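Local coordinates for invasion protein InvA (Salmonella enterica, PDB 2X49), which takes part in invasion of the intestinal epithelium as an export-apparatus protein of the type III secretion system, represented here by its C-terminal domain, at residues A[19-22]-A[23-26]; A[113-117]-A[118-122]; A[126-129]-A[130-134]; A[151-154]-A[155-158]; A[192-195]-A[196-200]. All coordinates share one frame; numbering follows the deposited sequence.

All five contacts are local, each within one continuous piece of chain. Contacts 1 and 2 lie at the surface, both at C-terminal ends of helices that finish in a Schellman motif; contacts 3, 4 and 5 are partly buried. Contact 3 comes nearest the centre of the chain (about 12 Å), and its Glu128 carboxylate is gripped by basic groups from elsewhere. Contacts 1 and 4 have weak i to i+4 salt bridges, contact 5 a water-bridged pair, and contact 2 an Arg116-Glu113 salt bridge. Leu22 and Ala25 of contact 1 pack on Leu126 of contact 3. Contacts 4 and 5, with centres about 12 Å apart, join helices 147-158 and 194-204 through Leu154, Leu157 and Met198.

Contact 1: A[19-22]-A[23-26]; sequences REDL and EKAQ
Torsions of both side chains bring Arg19 and Glu23 together: Arg19 sends CG away from its own nitrogen (chi1 170°) and then bends at chi2, while Glu23 sets CG beside its backbone N (chi1 -66°) and runs out extended. The result is an i to i+4 salt bridge one turn apart on helix 16-24, close to the Schellman motif that ends it. Arg19 NE meets Glu23 OE2 at 3.0 Å, but an N-H...O angle of 124° makes this bond weak. The guanidinium and carboxylate planes stand almost perpendicular. Water 1 links the pair a second time, donating a hydrogen bond to Glu23 OE2 at 2.7 Å and accepting weakly from Arg19 NH2. The stronger polar partner of the arginine is Asp50, which forms a salt bridge with NH1.

Glu20 and Lys24 repeat the spacing on the next face. Their chains lie alongside, pointing the same way, yet Glu20 OE2 stays 4.0 Å from Lys24 NZ, too far for a salt bridge and at most an electrostatic attraction. On the inner side Leu22 and Ala25 pack against Leu126 of helix 125-139. Gln26 leaves the helix with positive phi, and its backbone N bonds to Glu23 O at 3.1 Å, while Ala25 N donates to Asp21 O at 2.9 Å.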
loop_
_atom_site.group_PDB
_atom_site.type_symbol
_atom_site.label_atom_id
_atom_site.label_comp_id
_atom_site.label_asym_id
_atom_site.label_seq_id
_atom_site.Cartn_x
_atom_site.Cartn_y
_atom_site.Cartn_z
ATOM N N ARG A 19 -6.017 -22.174 14.313
ATOM C CA ARG A 19 -5.221 -22.821 13.237
ATOM C C ARG A 19 -6.087 -23.656 12.302
ATOM O O ARG A 19 -5.986 -23.559 11.051
ATOM C CB ARG A 19 -4.061 -23.660 13.834
ATOM C CG ARG A 19 -3.285 -24.571 12.901
ATOM C CD ARG A 19 -2.221 -23.693 12.179
ATOM N NE ARG A 19 -1.347 -24.526 11.360
ATOM C CZ ARG A 19 -0.212 -25.104 11.755
ATOM N NH1 ARG A 19 0.249 -24.986 12.986
ATOM N NH2 ARG A 19 0.448 -25.886 10.912
ATOM N N GLU A 20 -6.941 -24.475 12.886
ATOM C CA GLU A 20 -7.740 -25.416 12.076
ATOM C C GLU A 20 -8.678 -24.609 11.161
ATOM O O GLU A 20 -8.853 -24.918 9.991
ATOM C CB GLU A 20 -8.501 -26.424 12.943
ATOM C CG GLU A 20 -9.337 -27.361 12.172
ATOM C CD GLU A 20 -9.978 -28.445 13.065
ATOM O OE1 GLU A 20 -10.259 -28.156 14.246
ATOM O OE2 GLU A 20 -10.242 -29.551 12.570
ATOM N N ASP A 21 -9.281 -23.580 11.721
ATOM C CA ASP A 21 -10.217 -22.727 10.951
ATOM C C ASP A 21 -9.535 -21.968 9.812
ATOM O O ASP A 21 -10.106 -21.813 8.764
ATOM C CB ASP A 21 -10.962 -21.725 11.815
ATOM C CG ASP A 21 -12.070 -22.369 12.606
ATOM O OD1 ASP A 21 -12.364 -23.575 12.422
ATOM O OD2 ASP A 21 -12.653 -21.649 13.441
ATOM N N LEU A 22 -8.275 -21.613 10.026
ATOM C CA LEU A 22 -7.494 -20.826 9.047
ATOM C C LEU A 22 -7.015 -21.737 7.937
ATOM O O LEU A 22 -7.016 -21.383 6.752
ATOM C CB LEU A 22 -6.323 -20.076 9.727
ATOM C CG LEU A 22 -6.776 -18.957 10.669
ATOM C CD1 LEU A 22 -5.557 -18.392 11.454
ATOM C CD2 LEU A 22 -7.558 -17.820 9.961
ATOM N N GLU A 23 -6.755 -22.961 8.298
ATOM C CA GLU A 23 -6.563 -24.004 7.293
ATOM C C GLU A 23 -7.792 -24.252 6.440
ATOM O O GLU A 23 -7.724 -24.426 5.216
ATOM C CB GLU A 23 -6.085 -25.334 7.895
ATOM C CG GLU A 23 -4.703 -25.185 8.472
ATOM C CD GLU A 23 -4.258 -26.385 9.286
ATOM O OE1 GLU A 23 -5.046 -27.337 9.472
ATOM O OE2 GLU A 23 -3.096 -26.366 9.727
ATOM N N LYS A 24 -8.942 -24.337 7.099
ATOM C CA LYS A 24 -10.176 -24.625 6.369
ATOM C C LYS A 24 -10.523 -23.507 5.424
ATOM O O LYS A 24 -11.101 -23.731 4.367
ATOM C CB LYS A 24 -11.358 -24.889 7.302
ATOM C CG LYS A 24 -11.211 -26.191 8.014
ATOM C CD LYS A 24 -12.189 -26.325 9.179
ATOM C CE LYS A 24 -12.417 -27.788 9.495
ATOM N NZ LYS A 24 -13.395 -27.951 10.617
ATOM N N ALA A 25 -10.162 -22.315 5.861
ATOM C CA ALA A 25 -10.446 -21.068 5.097
ATOM C C ALA A 25 -9.427 -20.861 3.980
ATOM O O ALA A 25 -9.559 -19.997 3.139
ATOM C CB ALA A 25 -10.455 -19.874 5.998
ATOM N N GLN A 26 -8.452 -21.731 3.958
ATOM C CA GLN A 26 -7.346 -21.678 2.977
ATOM C C GLN A 26 -6.638 -20.327 2.961
ATOM O O GLN A 26 -6.321 -19.767 1.880
ATOM C CB GLN A 26 -7.856 -22.024 1.581
ATOM C CG GLN A 26 -8.434 -23.460 1.454
ATOM C CD GLN A 26 -8.608 -23.936 0.022
ATOM O OE1 GLN A 26 -8.016 -23.382 -0.915
ATOM N NE2 GLN A 26 -9.401 -24.977 -0.160
HETATM O O HOH W 1 -1.280 -24.979 8.221
#

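Contact 2: A[113-117]-A[118-122]; sequences EKLRE and LGYVL
The guanidinium of Arg116 has Leu122 CD1 over the centre of one face, with Arg116 CZ and Leu122 CD1 3.6 Å apart, while Glu113 OE1 and water 2 lie at its edge, in plane. The other oxygen, Glu113 OE2, forms a salt bridge with Arg116 NE at 2.9 Å; it is met on its syn side, although it sits 26° out of the guanidinium plane. A weak second bond runs from Arg116 NH2 to the same Glu113 OE2. Water 2 accepts from Arg116 NH1 at 3.1 Å and also from Leu122 N, which ties the arginine to the backbone of the incoming strand. The ring of Tyr120 has an in-plane neighbour too, Leu115 O, at 3.5 Å from Tyr120 CD2.

The Schellman motif closing helix 109-116 is made by two bonds, Tyr120 N to Leu115 O at 3.3 Å and Gly119 N to Arg116 O, the latter across a type I turn. Leu115 O also accepts from Leu118 N at 2.9 Å, its two donors approaching from opposite faces of its plane. Gly119, with phi at 93°, turns the chain. Beside the turn Leu115 CB rests on Tyr120 CB at 3.9 Å, both side chains also reaching Val80 of strand 78-80. Farther out, Tyr120 OH is hydrogen-bonded to Glu86 and Ser84, while a mercury ion lies about 4 Å from the side chain of Glu113.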
loop_
_atom_site.group_PDB
_atom_site.type_symbol
_atom_site.label_atom_id
_atom_site.label_comp_id
_atom_site.label_asym_id
_atom_site.label_seq_id
_atom_site.Cartn_x
_atom_site.Cartn_y
_atom_site.Cartn_z
ATOM N N GLU A 113 -25.097 -4.762 11.078
ATOM C CA GLU A 113 -26.259 -4.741 10.181
ATOM C C GLU A 113 -27.009 -3.455 10.382
ATOM O O GLU A 113 -27.417 -2.807 9.444
ATOM C CB GLU A 113 -27.136 -5.955 10.361
ATOM C CG GLU A 113 -26.466 -7.171 9.775
ATOM C CD GLU A 113 -25.874 -6.894 8.424
ATOM O OE1 GLU A 113 -26.656 -6.861 7.449
ATOM O OE2 GLU A 113 -24.641 -6.708 8.335
ATOM N N LYS A 114 -27.102 -3.063 11.631
ATOM C CA LYS A 114 -27.693 -1.773 12.002
ATOM C C LYS A 114 -26.921 -0.640 11.348
ATOM O O LYS A 114 -27.499 0.289 10.745
ATOM C CB LYS A 114 -27.701 -1.585 13.522
ATOM C CG LYS A 114 -28.560 -0.487 13.984
ATOM C CD LYS A 114 -29.413 -0.947 15.172
ATOM C CE LYS A 114 -28.666 -1.961 16.029
ATOM N NZ LYS A 114 -29.576 -2.516 17.080
ATOM N N LEU A 115 -25.606 -0.739 11.488
ATOM C CA LEU A 115 -24.744 0.359 11.003
ATOM C C LEU A 115 -24.806 0.514 9.480
ATOM O O LEU A 115 -24.772 1.610 8.929
ATOM C CB LEU A 115 -23.326 0.208 11.503
ATOM C CG LEU A 115 -23.188 0.447 13.012
ATOM C CD1 LEU A 115 -21.733 0.304 13.362
ATOM C CD2 LEU A 115 -23.736 1.789 13.492
ATOM N N ARG A 116 -24.943 -0.602 8.809
ATOM C CA ARG A 116 -24.956 -0.580 7.332
ATOM C C ARG A 116 -26.103 0.292 6.812
ATOM O O ARG A 116 -26.029 0.961 5.767
ATOM C CB ARG A 116 -25.157 -1.978 6.743
ATOM C CG ARG A 116 -23.929 -2.861 6.739
ATOM C CD ARG A 116 -24.086 -3.881 5.590
ATOM N NE ARG A 116 -23.796 -5.259 5.991
ATOM C CZ ARG A 116 -22.648 -5.896 5.749
ATOM N NH1 ARG A 116 -21.658 -5.281 5.116
ATOM N NH2 ARG A 116 -22.490 -7.158 6.147
ATOM N N GLU A 117 -27.178 0.265 7.570
ATOM C CA GLU A 117 -28.433 0.901 7.143
ATOM C C GLU A 117 -28.296 2.383 7.212
ATOM O O GLU A 117 -29.073 3.133 6.656
ATOM C CB GLU A 117 -29.624 0.458 8.005
ATOM C CG GLU A 117 -29.872 -1.031 7.918
ATOM C CD GLU A 117 -29.801 -1.527 6.483
ATOM O OE1 GLU A 117 -30.860 -1.892 5.926
ATOM O OE2 GLU A 117 -28.689 -1.529 5.908
ATOM N N LEU A 118 -27.272 2.771 7.934
ATOM C CA LEU A 118 -26.944 4.194 8.168
ATOM C C LEU A 118 -25.769 4.601 7.301
ATOM O O LEU A 118 -25.244 5.725 7.383
ATOM C CB LEU A 118 -26.597 4.472 9.640
ATOM C CG LEU A 118 -27.694 4.259 10.692
ATOM C CD1 LEU A 118 -27.041 4.039 12.083
ATOM C CD2 LEU A 118 -28.684 5.402 10.715
ATOM N N GLY A 119 -25.343 3.641 6.501
ATOM C CA GLY A 119 -24.385 3.906 5.430
ATOM C C GLY A 119 -22.929 3.712 5.757
ATOM O O GLY A 119 -22.051 4.136 5.012
ATOM N N TYR A 120 -22.702 3.100 6.901
ATOM C CA TYR A 120 -21.356 2.581 7.301
ATOM C C TYR A 120 -21.007 1.393 6.410
ATOM O O TYR A 120 -21.877 0.657 5.899
ATOM C CB TYR A 120 -21.277 2.224 8.812
ATOM C CG TYR A 120 -21.342 3.457 9.715
ATOM C CD1 TYR A 120 -20.196 4.175 10.035
ATOM C CD2 TYR A 120 -22.546 3.912 10.227
ATOM C CE1 TYR A 120 -20.254 5.316 10.837
ATOM C CE2 TYR A 120 -22.609 5.073 11.022
ATOM C CZ TYR A 120 -21.459 5.748 11.338
ATOM O OH TYR A 120 -21.495 6.894 12.115
ATOM N N VAL A 121 -19.718 1.301 6.137
ATOM C CA VAL A 121 -19.163 0.229 5.334
ATOM C C VAL A 121 -18.448 -0.743 6.248
ATOM O O VAL A 121 -17.642 -0.349 7.077
ATOM C CB VAL A 121 -18.177 0.793 4.275
ATOM C CG1 VAL A 121 -17.369 -0.304 3.659
ATOM C CG2 VAL A 121 -18.932 1.586 3.214
ATOM N N LEU A 122 -18.804 -2.015 6.102
ATOM C CA LEU A 122 -18.234 -3.080 6.928
ATOM C C LEU A 122 -17.359 -4.002 6.121
ATOM O O LEU A 122 -17.541 -4.233 4.918
ATOM C CB LEU A 122 -19.326 -3.910 7.624
ATOM C CG LEU A 122 -20.369 -3.214 8.477
ATOM C CD1 LEU A 122 -21.513 -4.215 8.697
ATOM C CD2 LEU A 122 -19.852 -2.745 9.830
HETATM O O HOH W 2 -20.613 -2.671 3.861
#

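Contact 3: A[126-129]-A[130-134]; sequences LDEL and YHCLA
Glu128, one turn from Cys132, has its OE1 held by salt bridges from Arg79 and Arg123, while its OE2 takes Lys288 and lies 3.9 Å from Cys132 SG. Three basic partners around one buried carboxylate would probably hold it ionised. The chain bends at chi2 (73°), carrying the carboxylate back toward the cysteine. Cys132 SG also lies 3.5 Å from Glu128 O, and a mercury ion sits about 2 Å from the Cys132 side chain, consistent with coordination by the cysteine sulfur, probably as a thiolate.

The backbone is regular alpha helix, part of helix 125-139, with Cys132 N to Glu128 O at 2.9 Å and nearly straight (170°). On the neighbouring face, Leu129 CD1 touches Leu133 CD1 at 3.9 Å. Leu129 packs further on Leu27 of helix 27-39, and Leu133 on Phe71 of strand 66-72. Tyr130 lays one ring face, off centre, over Ala134 CB, while its OH bonds to Asp38.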
loop_
_atom_site.group_PDB
_atom_site.type_symbol
_atom_site.label_atom_id
_atom_site.label_comp_id
_atom_site.label_asym_id
_atom_site.label_seq_id
_atom_site.Cartn_x
_atom_site.Cartn_y
_atom_site.Cartn_z
ATOM N N LEU A 126 -11.648 -11.853 7.759
ATOM C CA LEU A 126 -10.624 -12.490 6.874
ATOM C C LEU A 126 -10.231 -11.533 5.733
ATOM O O LEU A 126 -9.083 -11.475 5.296
ATOM C CB LEU A 126 -11.076 -13.864 6.387
ATOM C CG LEU A 126 -11.060 -14.964 7.453
ATOM C CD1 LEU A 126 -11.595 -16.298 6.879
ATOM C CD2 LEU A 126 -9.684 -15.158 8.058
ATOM N N ASP A 127 -11.188 -10.713 5.326
ATOM C CA ASP A 127 -10.942 -9.694 4.297
ATOM C C ASP A 127 -10.039 -8.597 4.816
ATOM O O ASP A 127 -9.182 -8.068 4.104
ATOM C CB ASP A 127 -12.242 -9.093 3.764
ATOM C CG ASP A 127 -12.971 -10.042 2.811
ATOM O OD1 ASP A 127 -12.354 -11.011 2.286
ATOM O OD2 ASP A 127 -14.178 -9.830 2.572
ATOM N N GLU A 128 -10.243 -8.252 6.072
ATOM C CA GLU A 128 -9.397 -7.250 6.726
ATOM C C GLU A 128 -7.966 -7.815 6.892
ATOM O O GLU A 128 -6.988 -7.139 6.647
ATOM C CB GLU A 128 -9.982 -6.799 8.077
ATOM C CG GLU A 128 -9.045 -5.878 8.858
ATOM C CD GLU A 128 -8.936 -4.462 8.291
ATOM O OE1 GLU A 128 -9.524 -4.152 7.223
ATOM O OE2 GLU A 128 -8.239 -3.651 8.936
ATOM N N LEU A 129 -7.870 -9.076 7.236
ATOM C CA LEU A 129 -6.564 -9.700 7.499
ATOM C C LEU A 129 -5.762 -9.738 6.199
ATOM O O LEU A 129 -4.607 -9.381 6.154
ATOM C CB LEU A 129 -6.721 -11.123 8.015
ATOM C CG LEU A 129 -5.394 -11.910 8.194
ATOM C CD1 LEU A 129 -4.403 -11.179 9.062
ATOM C CD2 LEU A 129 -5.701 -13.276 8.747
ATOM N N TYR A 130 -6.458 -10.085 5.137
ATOM C CA TYR A 130 -5.820 -10.069 3.802
ATOM C C TYR A 130 -5.327 -8.662 3.456
ATOM O O TYR A 130 -4.171 -8.467 3.003
ATOM C CB TYR A 130 -6.770 -10.524 2.695
ATOM C CG TYR A 130 -6.148 -10.221 1.336
ATOM C CD1 TYR A 130 -5.106 -10.967 0.879
ATOM C CD2 TYR A 130 -6.615 -9.215 0.535
ATOM C CE1 TYR A 130 -4.489 -10.686 -0.322
ATOM C CE2 TYR A 130 -6.015 -8.924 -0.681
ATOM C CZ TYR A 130 -4.956 -9.678 -1.108
ATOM O OH TYR A 130 -4.323 -9.417 -2.340
ATOM N N HIS A 131 -6.156 -7.658 3.682
ATOM C CA HIS A 131 -5.734 -6.261 3.392
ATOM C C HIS A 131 -4.501 -5.859 4.179
ATOM O O HIS A 131 -3.526 -5.312 3.635
ATOM C CB HIS A 131 -6.868 -5.266 3.629
ATOM C CG HIS A 131 -6.584 -3.872 3.149
ATOM N ND1 HIS A 131 -6.724 -2.681 3.764
ATOM C CD2 HIS A 131 -6.116 -3.598 1.883
ATOM C CE1 HIS A 131 -6.348 -1.708 2.866
ATOM N NE2 HIS A 131 -6.002 -2.287 1.731
ATOM N N CYS A 132 -4.512 -6.146 5.465
ATOM C CA CYS A 132 -3.377 -5.842 6.358
ATOM C C CYS A 132 -2.101 -6.474 5.802
ATOM O O CYS A 132 -1.032 -5.832 5.698
ATOM C CB CYS A 132 -3.594 -6.411 7.751
ATOM S SG CYS A 132 -4.702 -5.389 8.717
ATOM N N LEU A 133 -2.228 -7.747 5.499
ATOM C CA LEU A 133 -1.043 -8.544 5.014
ATOM C C LEU A 133 -0.541 -8.001 3.676
ATOM O O LEU A 133 0.665 -7.800 3.443
ATOM C CB LEU A 133 -1.370 -10.012 4.890
ATOM C CG LEU A 133 -1.542 -10.701 6.216
ATOM C CD1 LEU A 133 -2.157 -12.101 6.024
ATOM C CD2 LEU A 133 -0.183 -10.875 6.908
ATOM N N ALA A 134 -1.497 -7.714 2.813
ATOM C CA ALA A 134 -1.139 -7.239 1.466
ATOM C C ALA A 134 -0.400 -5.928 1.509
ATOM O O ALA A 134 0.596 -5.726 0.785
ATOM C CB ALA A 134 -2.353 -7.130 0.592
#

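Contact 4: A[151-154]-A[155-158]; sequences KHML and DQLE
Backbone bonds four residues apart join Lys151 to Asp155, His152 to Gln156, Met153 to Leu157 and Leu154 to Glu158, running from 2.8 Å (Glu158 N to Leu154 O) to 3.1 Å (Leu157 N to Met153 O), so the piece is plain alpha helix. On this frame two pairs of side chains meet one turn apart. With CG on the far side of CB from the backbone N (chi1 169°), Lys151 bends at chi2 (73°) and again at chi4, bringing CE and NZ up to the oxygen end of the Asp155 carboxylate, not over its face. The Lys151 NZ to Asp155 OD1 distance of 3.5 Å makes a salt bridge, but a weak one, and Asp155 OD2 lies 3.7 Å from Lys151 CE.

Beside it, the ring of His152 approaches the amide of Gln156 with the two planes 54° apart. His152 CD2 is 3.3 Å from Gln156 OE1. Ring and amide meet at a slant by van der Waals contact; the close approach of His152 NE2 to Gln156 NE2 is not a hydrogen bond.

The remaining face of helix 147-158 is apolar and turned to the fold. Leu154 packs on Met198 of helix 194-204, on Val174 and Ile177 of helix 174-185 and on Leu165 of helix 162-169, and Leu157 adds contacts with Met194 and Met198, so helix 147-158 packs against helices 162-169, 174-185 and 194-204.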
loop_
_atom_site.group_PDB
_atom_site.type_symbol
_atom_site.label_atom_id
_atom_site.label_comp_id
_atom_site.label_asym_id
_atom_site.label_seq_id
_atom_site.Cartn_x
_atom_site.Cartn_y
_atom_site.Cartn_z
ATOM N N LYS A 151 12.548 -10.472 -15.336
ATOM C CA LYS A 151 12.973 -11.029 -16.623
ATOM C C LYS A 151 11.903 -12.005 -17.124
ATOM O O LYS A 151 11.652 -12.150 -18.324
ATOM C CB LYS A 151 14.360 -11.678 -16.510
ATOM C CG LYS A 151 14.759 -12.519 -17.720
ATOM C CD LYS A 151 15.107 -11.690 -18.954
ATOM C CE LYS A 151 15.902 -12.550 -19.938
ATOM N NZ LYS A 151 15.668 -12.210 -21.381
ATOM N N HIS A 152 11.267 -12.648 -16.167
ATOM C CA HIS A 152 10.241 -13.657 -16.474
ATOM C C HIS A 152 9.041 -12.967 -17.067
ATOM O O HIS A 152 8.415 -13.420 -18.031
ATOM C CB HIS A 152 9.780 -14.383 -15.224
ATOM C CG HIS A 152 8.742 -15.426 -15.489
ATOM N ND1 HIS A 152 9.066 -16.709 -15.871
ATOM C CD2 HIS A 152 7.391 -15.374 -15.448
ATOM C CE1 HIS A 152 7.957 -17.410 -16.034
ATOM N NE2 HIS A 152 6.925 -16.622 -15.794
ATOM N N MET A 153 8.736 -11.853 -16.438
ATOM C CA MET A 153 7.592 -11.057 -16.846
ATOM C C MET A 153 7.819 -10.501 -18.222
ATOM O O MET A 153 6.905 -10.451 -19.030
ATOM C CB MET A 153 7.269 -9.943 -15.851
ATOM C CG MET A 153 6.910 -10.418 -14.448
ATOM S SD MET A 153 6.824 -9.054 -13.250
ATOM C CE MET A 153 5.524 -8.061 -13.895
ATOM N N LEU A 154 9.062 -10.115 -18.494
ATOM C CA LEU A 154 9.415 -9.501 -19.798
ATOM C C LEU A 154 9.313 -10.541 -20.892
ATOM O O LEU A 154 8.837 -10.292 -21.998
ATOM C CB LEU A 154 10.823 -8.892 -19.815
ATOM C CG LEU A 154 11.037 -7.718 -18.853
ATOM C CD1 LEU A 154 12.519 -7.346 -18.865
ATOM C CD2 LEU A 154 10.200 -6.532 -19.332
ATOM N N ASP A 155 9.726 -11.735 -20.511
ATOM C CA ASP A 155 9.735 -12.877 -21.428
ATOM C C ASP A 155 8.328 -13.280 -21.814
ATOM O O ASP A 155 8.052 -13.569 -22.979
ATOM C CB ASP A 155 10.536 -14.057 -20.868
ATOM C CG ASP A 155 12.024 -13.876 -21.112
ATOM O OD1 ASP A 155 12.365 -13.033 -21.969
ATOM O OD2 ASP A 155 12.851 -14.573 -20.490
ATOM N N GLN A 156 7.452 -13.207 -20.828
ATOM C CA GLN A 156 6.035 -13.535 -21.018
ATOM C C GLN A 156 5.434 -12.521 -21.969
ATOM O O GLN A 156 4.633 -12.831 -22.838
ATOM C CB GLN A 156 5.257 -13.532 -19.691
ATOM C CG GLN A 156 5.607 -14.694 -18.734
ATOM C CD GLN A 156 4.809 -14.687 -17.422
ATOM O OE1 GLN A 156 4.859 -13.574 -16.685
ATOM N NE2 GLN A 156 4.163 -15.677 -17.074
ATOM N N LEU A 157 5.846 -11.288 -21.773
ATOM C CA LEU A 157 5.282 -10.157 -22.527
ATOM C C LEU A 157 5.772 -10.210 -23.961
ATOM O O LEU A 157 5.087 -9.858 -24.919
ATOM C CB LEU A 157 5.660 -8.810 -21.891
ATOM C CG LEU A 157 5.025 -7.581 -22.562
ATOM C CD1 LEU A 157 3.802 -7.100 -21.793
ATOM C CD2 LEU A 157 6.046 -6.435 -22.726
ATOM N N GLU A 158 6.983 -10.700 -24.088
ATOM C CA GLU A 158 7.679 -10.687 -25.360
ATOM C C GLU A 158 6.980 -11.612 -26.306
ATOM O O GLU A 158 6.955 -11.420 -27.515
ATOM C CB GLU A 158 9.131 -11.136 -25.232
ATOM C CG GLU A 158 9.771 -11.288 -26.588
ATOM C CD GLU A 158 11.273 -11.460 -26.533
ATOM O OE1 GLU A 158 11.840 -11.354 -25.429
ATOM O OE2 GLU A 158 11.878 -11.702 -27.598
#

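Contact 5: A[192-195]-A[196-200]; sequences RNMK and LIMEA
Lys195 runs out fully extended and crosses Glu199, one turn on, at a slant, beginning with CG anti to the backbone nitrogen (chi1 180°). Its CB merely adjoins the next peptide; the first real approach is from CG, 4.1 Å from Glu199 OE2, and CE comes closer to that oxygen, at 3.5 Å. The tip, Lys195 NZ, remains 4.4 Å from Glu199 OE2, beyond a salt bridge. Water 3 bridges the two: it donates to Glu199 OE2 at 2.8 Å and accepts weakly from Lys195 NZ.

At the start of helix 194-204, Asn193 is the N-cap. Its OD1 accepts from Leu196 N at 3.3 Å, a long, weak capping bond, though fairly straight (156°), and its amide crosses the leucine obliquely, Asn193 ND2 reaching Leu196 CD1 at 3.1 Å. The Asn193 backbone O takes Ile197 N at 3.2 Å, in the carbonyl plane. Inward, Met194 CG and Met198 CG are in apolar contact one turn apart, and both residues face helices 147-158 and 174-185.

Chemically, the contact divides: the first turn is held by the weak Asn193 side-chain cap together with backbone bonds, and the methionine face by apolar packing, whereas the lysine-glutamate pair is joined by a water, and its charges probably attract at long range.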
loop_
_atom_site.group_PDB
_atom_site.type_symbol
_atom_site.label_atom_id
_atom_site.label_comp_id
_atom_site.label_asym_id
_atom_site.label_seq_id
_atom_site.Cartn_x
_atom_site.Cartn_y
_atom_site.Cartn_z
ATOM N N ARG A 192 0.325 -5.582 -12.668
ATOM C CA ARG A 192 -0.421 -6.507 -13.532
ATOM C C ARG A 192 -0.512 -6.064 -14.997
ATOM O O ARG A 192 -0.427 -6.875 -15.894
ATOM C CB ARG A 192 -1.841 -6.767 -13.003
ATOM C CG ARG A 192 -2.598 -7.734 -13.880
ATOM C CD ARG A 192 -3.758 -8.379 -13.147
ATOM N NE ARG A 192 -3.297 -9.539 -12.381
ATOM C CZ ARG A 192 -2.939 -10.690 -12.916
ATOM N NH1 ARG A 192 -3.063 -10.869 -14.221
ATOM N NH2 ARG A 192 -2.486 -11.687 -12.149
ATOM N N ASN A 193 -0.699 -4.766 -15.187
ATOM C CA ASN A 193 -0.831 -4.231 -16.560
ATOM C C ASN A 193 0.526 -3.895 -17.152
ATOM O O ASN A 193 0.887 -2.726 -17.331
ATOM C CB ASN A 193 -1.740 -3.023 -16.596
ATOM C CG ASN A 193 -2.273 -2.773 -17.979
ATOM O OD1 ASN A 193 -1.699 -3.246 -18.991
ATOM N ND2 ASN A 193 -3.410 -2.071 -18.051
ATOM N N MET A 194 1.266 -4.954 -17.406
ATOM C CA MET A 194 2.645 -4.841 -17.832
ATOM C C MET A 194 2.725 -4.165 -19.171
ATOM O O MET A 194 3.656 -3.411 -19.414
ATOM C CB MET A 194 3.340 -6.199 -17.852
ATOM C CG MET A 194 4.866 -6.079 -17.860
ATOM S SD MET A 194 5.492 -5.322 -16.326
ATOM C CE MET A 194 5.343 -6.702 -15.184
ATOM N N LYS A 195 1.718 -4.362 -19.985
ATOM C CA LYS A 195 1.755 -3.840 -21.373
ATOM C C LYS A 195 1.763 -2.319 -21.293
ATOM O O LYS A 195 2.528 -1.603 -21.964
ATOM C CB LYS A 195 0.589 -4.297 -22.230
ATOM C CG LYS A 195 0.620 -3.751 -23.682
ATOM C CD LYS A 195 -0.611 -4.147 -24.451
ATOM C CE LYS A 195 -0.597 -3.610 -25.891
ATOM N NZ LYS A 195 -1.866 -3.873 -26.669
ATOM N N LEU A 196 0.911 -1.816 -20.434
ATOM C CA LEU A 196 0.822 -0.334 -20.278
ATOM C C LEU A 196 2.071 0.270 -19.645
ATOM O O LEU A 196 2.532 1.374 -19.976
ATOM C CB LEU A 196 -0.438 0.062 -19.533
ATOM C CG LEU A 196 -1.674 -0.150 -20.405
ATOM C CD1 LEU A 196 -2.915 0.472 -19.717
ATOM C CD2 LEU A 196 -1.503 0.382 -21.840
ATOM N N ILE A 197 2.668 -0.462 -18.735
ATOM C CA ILE A 197 3.825 -0.005 -18.077
ATOM C C ILE A 197 4.933 0.088 -19.117
ATOM O O ILE A 197 5.702 1.036 -19.123
ATOM C CB ILE A 197 4.236 -0.867 -16.885
ATOM C CG1 ILE A 197 3.222 -0.662 -15.766
ATOM C CG2 ILE A 197 5.593 -0.493 -16.347
ATOM C CD1 ILE A 197 3.372 -1.686 -14.660
ATOM N N MET A 198 5.036 -0.943 -19.912
ATOM C CA MET A 198 6.069 -1.007 -20.985
ATOM C C MET A 198 5.868 0.077 -22.011
ATOM O O MET A 198 6.848 0.672 -22.500
ATOM C CB MET A 198 6.181 -2.389 -21.593
ATOM C CG MET A 198 6.674 -3.442 -20.653
ATOM S SD MET A 198 8.400 -3.194 -20.228
ATOM C CE MET A 198 8.264 -2.889 -18.485
ATOM N N GLU A 199 4.625 0.352 -22.358
ATOM C CA GLU A 199 4.365 1.445 -23.324
ATOM C C GLU A 199 4.875 2.776 -22.729
ATOM O O GLU A 199 5.450 3.629 -23.418
ATOM C CB GLU A 199 2.888 1.560 -23.703
ATOM C CG GLU A 199 2.447 0.470 -24.606
ATOM C CD GLU A 199 0.935 0.475 -24.861
ATOM O OE1 GLU A 199 0.219 1.212 -24.120
ATOM O OE2 GLU A 199 0.476 -0.251 -25.777
ATOM N N ALA A 200 4.691 2.930 -21.435
ATOM C CA ALA A 200 5.126 4.172 -20.763
ATOM C C ALA A 200 6.633 4.253 -20.634
ATOM O O ALA A 200 7.234 5.314 -20.808
ATOM C CB ALA A 200 4.431 4.343 -19.365
HETATM O O HOH W 3 -2.236 -0.978 -25.902
#